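Local coordinates for interferon-activable protein 202 (Mus musculus, PDB 4L5R), which binds double-stranded DNA without sequence specificity and restrains innate immune signalling by preventing activation of the AIM2 inflammasome, at residues Thr23-Phe28 and Met37-Val42; Tyr49-Phe54 and Leu80-Thr85. All blocks are in the same frame, centred on the assembly; numbering follows the deposited sequence.

Both contacts belong to the curled sheet that holds strands 17-30, 35-43, 48-53 and 79-82, and their centres lie about 9 Å apart. Strands 35-43 and 48-53, one in each contact, are neighbours in this sheet and probably hydrogen-bond through Ala-40 O and Val-51 N (2.7 Å). Interaction 1 is a hairpin pairing, antiparallel and partly buried, in which an aromatic, a thioether and an imidazole meet and a threonine hydroxyl takes over a backbone role. Interaction 2 is parallel and buried: four successive main-chain bonds run without a break, a tyrosine ring and aliphatic side chains pack together on one side, and a water-bridged lysine-glutamate pair and a sodium-binding carbonyl supply the polar chemistry.

Interaction 1: residues Thr23-Phe28 and Met37-Val42; sequences TATEPF and MFHATV
The Phe-28 ring packs against Met-37, whose CG lies over one ring face at 3.4 Å from CZ. Phe-28 CG sits between its backbone N and carbonyl carbon (chi1 58°), and Met-37 shares that rotamer, which lays the two side chains alongside each other. Met-37 SD is 4.7 Å from the Phe-28 ring centroid, an oblique Met-aromatic contact. At the ring edge stands His-39, its NE2 3.6 Å from Phe-28 CZ; that nitrogen also hydrogen-bonds His-192 O, which would restrict how the imidazole can turn. On the other face of the sheet, Ala-24 CB meets Ala-40 CB at 3.9 Å and also touches the Phe-38 ring.

The polar edge shows where the pairing slips. Thr-23 and Thr-41 exchange two main-chain bonds, and Thr-25 N reaches His-39 O at 2.9 Å; the return bond, however, runs from His-39 N to the side-chain Thr-25 OG1 (3.0 Å, 154° at the hydrogen). This hydroxyl in turn donates to Glu-26 O, so the threonine spans the break before Phe-28 and Met-37 resume paired bonding one residue out of step. A beta hairpin with one extra residue in strand 17-30 results, part of the N-terminal of the two OB folds in the first HIN-200 domain; its second strand carries most of the segment required for homomultimerization, and within it His-39, which mediates interaction with TP53BP1.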
loop_
_atom_site.group_PDB
_atom_site.type_symbol
_atom_site.label_atom_id
_atom_site.label_comp_id
_atom_site.label_asym_id
_atom_site.label_seq_id
_atom_site.Cartn_x
_atom_site.Cartn_y
_atom_site.Cartn_z
ATOM N N THR A 23 7.760 -1.536 7.134
ATOM C CA THR A 23 8.331 -1.586 5.779
ATOM C C THR A 23 8.096 -0.287 5.027
ATOM O O THR A 23 7.218 0.503 5.389
ATOM C CB THR A 23 7.725 -2.740 4.937
ATOM O OG1 THR A 23 6.338 -2.482 4.661
ATOM C CG2 THR A 23 7.860 -4.066 5.658
ATOM N N ALA A 24 8.875 -0.073 3.969
ATOM C CA ALA A 24 8.635 1.031 3.061
ATOM C C ALA A 24 9.245 0.722 1.691
ATOM O O ALA A 24 10.324 0.136 1.599
ATOM C CB ALA A 24 9.213 2.327 3.626
ATOM N N THR A 25 8.542 1.114 0.639
ATOM C CA THR A 25 9.022 0.919 -0.730
ATOM C C THR A 25 9.942 2.057 -1.116
ATOM O O THR A 25 10.050 3.059 -0.392
ATOM C CB THR A 25 7.858 0.872 -1.727
ATOM O OG1 THR A 25 7.267 2.177 -1.861
ATOM C CG2 THR A 25 6.791 -0.165 -1.297
ATOM N N GLU A 26 10.621 1.913 -2.252
ATOM C CA GLU A 26 11.320 3.040 -2.826
ATOM C C GLU A 26 10.260 4.019 -3.309
ATOM O O GLU A 26 9.109 3.631 -3.546
ATOM C CB GLU A 26 12.189 2.582 -4.011
ATOM C CG GLU A 26 11.394 1.856 -5.073
ATOM C CD GLU A 26 12.261 1.020 -6.004
ATOM O OE1 GLU A 26 12.037 -0.210 -6.069
ATOM O OE2 GLU A 26 13.153 1.587 -6.671
ATOM N N PRO A 27 10.644 5.286 -3.476
ATOM C CA PRO A 27 9.773 6.290 -4.089
ATOM C C PRO A 27 9.561 5.979 -5.562
ATOM O O PRO A 27 10.388 5.306 -6.170
ATOM C CB PRO A 27 10.574 7.588 -3.933
ATOM C CG PRO A 27 11.519 7.310 -2.816
ATOM C CD PRO A 27 11.878 5.883 -2.936
ATOM N N PHE A 28 8.462 6.456 -6.124
ATOM C CA PHE A 28 8.193 6.245 -7.532
ATOM C C PHE A 28 7.282 7.369 -7.989
ATOM O O PHE A 28 6.552 7.956 -7.184
ATOM C CB PHE A 28 7.566 4.862 -7.790
ATOM C CG PHE A 28 6.277 4.624 -7.054
ATOM C CD1 PHE A 28 6.282 4.155 -5.743
ATOM C CD2 PHE A 28 5.061 4.879 -7.667
ATOM C CE1 PHE A 28 5.094 3.943 -5.060
ATOM C CE2 PHE A 28 3.858 4.661 -6.986
ATOM C CZ PHE A 28 3.875 4.205 -5.691
ATOM N N MET A 37 5.708 9.346 -4.633
ATOM C CA MET A 37 5.192 8.815 -3.370
ATOM C C MET A 37 5.933 7.531 -3.031
ATOM O O MET A 37 6.698 7.013 -3.852
ATOM C CB MET A 37 3.693 8.516 -3.493
ATOM C CG MET A 37 3.369 7.374 -4.466
ATOM S SD MET A 37 1.610 6.925 -4.487
ATOM C CE MET A 37 1.483 6.045 -2.932
ATOM N N PHE A 38 5.711 7.008 -1.826
ATOM C CA PHE A 38 6.161 5.672 -1.524
ATOM C C PHE A 38 5.131 5.037 -0.597
ATOM O O PHE A 38 4.372 5.751 0.073
ATOM C CB PHE A 38 7.604 5.618 -0.974
ATOM C CG PHE A 38 7.811 6.316 0.366
ATOM C CD1 PHE A 38 7.597 5.642 1.553
ATOM C CD2 PHE A 38 8.284 7.619 0.417
ATOM C CE1 PHE A 38 7.805 6.268 2.792
ATOM C CE2 PHE A 38 8.499 8.252 1.644
ATOM C CZ PHE A 38 8.259 7.568 2.829
ATOM N N HIS A 39 5.063 3.716 -0.625
ATOM C CA HIS A 39 4.187 2.972 0.283
ATOM C C HIS A 39 4.927 2.570 1.539
ATOM O O HIS A 39 6.133 2.364 1.514
ATOM C CB HIS A 39 3.680 1.697 -0.397
ATOM C CG HIS A 39 2.766 1.961 -1.544
ATOM N ND1 HIS A 39 1.458 2.360 -1.371
ATOM C CD2 HIS A 39 2.973 1.911 -2.882
ATOM C CE1 HIS A 39 0.897 2.542 -2.554
ATOM N NE2 HIS A 39 1.796 2.271 -3.488
ATOM N N ALA A 40 4.196 2.400 2.637
ATOM C CA ALA A 40 4.823 1.908 3.831
ATOM C C ALA A 40 3.772 1.181 4.666
ATOM O O ALA A 40 2.568 1.300 4.405
ATOM C CB ALA A 40 5.470 3.064 4.625
ATOM N N THR A 41 4.256 0.394 5.623
ATOM C CA THR A 41 3.405 -0.257 6.641
ATOM C C THR A 41 3.998 0.110 8.002
ATOM O O THR A 41 5.223 0.077 8.187
ATOM C CB THR A 41 3.406 -1.777 6.462
ATOM O OG1 THR A 41 2.805 -2.105 5.194
ATOM C CG2 THR A 41 2.591 -2.452 7.559
ATOM N N VAL A 42 3.131 0.483 8.937
ATOM C CA VAL A 42 3.551 0.838 10.282
ATOM C C VAL A 42 2.603 0.155 11.258
ATOM O O VAL A 42 1.545 -0.333 10.857
ATOM C CB VAL A 42 3.469 2.348 10.510
ATOM C CG1 VAL A 42 4.344 3.095 9.476
ATOM C CG2 VAL A 42 2.007 2.828 10.446
HETATM O O HOH W 1 5.795 -0.949 2.374
#

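Interaction 2: residues Tyr49-Phe54 and Leu80-Thr85; sequences YRVKVF and LEINET. With NA (sodium ion), chain D.
Leu-80 lays CD2 over one face of the Tyr-49 ring, 3.8 Å from the centroid and 28° off the normal, a CH-pi contact. The same methyl comes within 3.4 Å of Tyr-49 CG, while Leu-80 CD1 lies over the same face, near the rim at Tyr-49 CD2 and CE2, so both leucine branches are used. An alanine in place of Tyr-49 would probably leave the Leu-80 methyls without their aromatic cover and open a gap beside Met-17. Further along the same face, Val-51 holds CG1 anti to its backbone N (chi1 -174°) and presents it to Ile-82 CD1 at 3.6 Å.

Four main-chain hydrogen bonds alternate between the segments: Leu-80 N to Arg-50 O, Lys-52 N to Leu-80 O (2.8 Å), Ile-82 N to Lys-52 O, and Phe-54 N to Ile-82 O. The axes of strand segments 49-53 and 80-82 run in the same direction at 22° to each other. This pairing of 48-53 with 79-82 is the parallel step in the otherwise antiparallel strand order of an OB barrel.

On the opposite face, Lys-52 and Glu-81 extend side by side. NZ and OE2 are 4.4 Å apart, too far for a salt bridge, and a water links them, accepting from Lys-52 NZ at 2.8 Å and donating to Glu-81 OE2 at 2.7 Å. Each end has further company: His-192 and Ser-175 bind the ammonium, Ser-7 the carboxylate oxygen.

Where the strand ends, Phe-54 O coordinates the sodium ion at 2.8 Å, together with Asn-36 O. Across from it, Asn-83 OD1 accepts from Thr-85 N in an Asx turn, while Asn-83 ND2 hydrogen-bonds Lys-4 O.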
loop_
_atom_site.group_PDB
_atom_site.type_symbol
_atom_site.label_atom_id
_atom_site.label_comp_id
_atom_site.label_asym_id
_atom_site.label_seq_id
_atom_site.Cartn_x
_atom_site.Cartn_y
_atom_site.Cartn_z
ATOM N N TYR A 49 -1.125 -0.414 9.899
ATOM C CA TYR A 49 -1.746 0.447 8.910
ATOM C C TYR A 49 -0.897 0.422 7.660
ATOM O O TYR A 49 0.317 0.369 7.766
ATOM C CB TYR A 49 -1.710 1.901 9.364
ATOM C CG TYR A 49 -2.504 2.236 10.590
ATOM C CD1 TYR A 49 -1.921 2.175 11.847
ATOM C CD2 TYR A 49 -3.821 2.671 10.488
ATOM C CE1 TYR A 49 -2.639 2.518 12.989
ATOM C CE2 TYR A 49 -4.557 3.013 11.639
ATOM C CZ TYR A 49 -3.951 2.932 12.877
ATOM O OH TYR A 49 -4.651 3.269 14.022
ATOM N N ARG A 50 -1.542 0.473 6.500
ATOM C CA ARG A 50 -0.861 0.810 5.257
ATOM C C ARG A 50 -0.783 2.322 5.206
ATOM O O ARG A 50 -1.687 3.022 5.679
ATOM C CB ARG A 50 -1.637 0.299 4.033
ATOM C CG ARG A 50 -2.058 -1.153 4.103
ATOM C CD ARG A 50 -0.895 -2.133 4.045
ATOM N NE ARG A 50 -1.396 -3.513 4.030
ATOM C CZ ARG A 50 -0.661 -4.589 4.299
ATOM N NH1 ARG A 50 0.623 -4.452 4.604
ATOM N NH2 ARG A 50 -1.216 -5.803 4.273
ATOM N N VAL A 51 0.289 2.826 4.607
ATOM C CA VAL A 51 0.566 4.241 4.604
ATOM C C VAL A 51 0.978 4.635 3.185
ATOM O O VAL A 51 1.703 3.888 2.508
ATOM C CB VAL A 51 1.733 4.576 5.561
ATOM C CG1 VAL A 51 1.926 6.109 5.680
ATOM C CG2 VAL A 51 1.527 3.920 6.932
ATOM N N LYS A 52 0.470 5.774 2.728
ATOM C CA LYS A 52 0.944 6.378 1.486
ATOM C C LYS A 52 1.604 7.688 1.846
ATOM O O LYS A 52 0.987 8.554 2.495
ATOM C CB LYS A 52 -0.209 6.621 0.514
ATOM C CG LYS A 52 -0.836 5.329 -0.043
ATOM C CD LYS A 52 -2.177 5.598 -0.719
ATOM C CE LYS A 52 -2.736 4.307 -1.342
ATOM N NZ LYS A 52 -3.985 4.579 -2.095
ATOM N N VAL A 53 2.858 7.844 1.426
ATOM C CA VAL A 53 3.642 9.004 1.828
ATOM C C VAL A 53 3.989 9.812 0.577
ATOM O O VAL A 53 4.482 9.259 -0.399
ATOM C CB VAL A 53 4.926 8.585 2.581
ATOM C CG1 VAL A 53 5.683 9.819 3.076
ATOM C CG2 VAL A 53 4.598 7.642 3.757
ATOM N N PHE A 54 3.688 11.102 0.597
ATOM C CA PHE A 54 3.818 11.950 -0.589
ATOM C C PHE A 54 4.946 12.939 -0.442
ATOM O O PHE A 54 5.351 13.590 -1.396
ATOM C CB PHE A 54 2.501 12.676 -0.862
ATOM C CG PHE A 54 1.376 11.731 -1.125
ATOM C CD1 PHE A 54 1.292 11.074 -2.335
ATOM C CD2 PHE A 54 0.439 11.448 -0.150
ATOM C CE1 PHE A 54 0.279 10.152 -2.580
ATOM C CE2 PHE A 54 -0.585 10.532 -0.390
ATOM C CZ PHE A 54 -0.668 9.891 -1.600
ATOM N N LEU A 80 -3.481 5.408 5.986
ATOM C CA LEU A 80 -2.934 6.682 6.427
ATOM C C LEU A 80 -2.256 7.355 5.233
ATOM O O LEU A 80 -1.508 6.706 4.502
ATOM C CB LEU A 80 -1.915 6.451 7.530
ATOM C CG LEU A 80 -2.434 6.307 8.960
ATOM C CD1 LEU A 80 -3.877 5.860 9.016
ATOM C CD2 LEU A 80 -1.520 5.405 9.777
ATOM N N GLU A 81 -2.536 8.640 5.034
ATOM C CA GLU A 81 -1.920 9.403 3.944
ATOM C C GLU A 81 -1.208 10.602 4.537
ATOM O O GLU A 81 -1.758 11.314 5.387
ATOM C CB GLU A 81 -2.972 9.838 2.934
ATOM C CG GLU A 81 -3.645 8.626 2.226
ATOM C CD GLU A 81 -4.586 9.009 1.095
ATOM O OE1 GLU A 81 -4.865 10.213 0.917
ATOM O OE2 GLU A 81 -5.041 8.088 0.370
ATOM N N ILE A 82 0.024 10.817 4.098
ATOM C CA ILE A 82 0.872 11.813 4.717
ATOM C C ILE A 82 1.464 12.703 3.637
ATOM O O ILE A 82 2.193 12.226 2.771
ATOM C CB ILE A 82 1.994 11.153 5.525
ATOM C CG1 ILE A 82 1.390 10.229 6.607
ATOM C CG2 ILE A 82 2.947 12.247 6.118
ATOM C CD1 ILE A 82 2.391 9.344 7.295
ATOM N N ASN A 83 1.138 13.992 3.684
ATOM C CA ASN A 83 1.766 14.954 2.788
ATOM C C ASN A 83 2.582 15.985 3.556
ATOM O O ASN A 83 2.913 15.778 4.722
ATOM C CB ASN A 83 0.752 15.617 1.844
ATOM C CG ASN A 83 -0.291 16.443 2.571
ATOM O OD1 ASN A 83 -0.229 16.637 3.789
ATOM N ND2 ASN A 83 -1.250 16.962 1.812
ATOM N N GLU A 84 2.915 17.085 2.899
ATOM C CA GLU A 84 3.751 18.114 3.511
ATOM C C GLU A 84 3.067 18.766 4.701
ATOM O O GLU A 84 3.723 19.367 5.548
ATOM C CB GLU A 84 4.156 19.167 2.474
ATOM C CG GLU A 84 4.984 18.600 1.340
ATOM C CD GLU A 84 5.414 19.665 0.334
ATOM N N THR A 85 1.746 18.633 4.775
ATOM C CA THR A 85 0.995 19.171 5.904
ATOM C C THR A 85 1.377 18.508 7.230
ATOM O O THR A 85 1.335 19.146 8.282
ATOM C CB THR A 85 -0.525 19.057 5.673
ATOM O OG1 THR A 85 -0.899 19.910 4.587
ATOM C CG2 THR A 85 -1.298 19.470 6.917
HETATM NA NA NA D . 4.464 14.100 -4.044
HETATM O O HOH W 2 -5.671 5.466 -0.077
#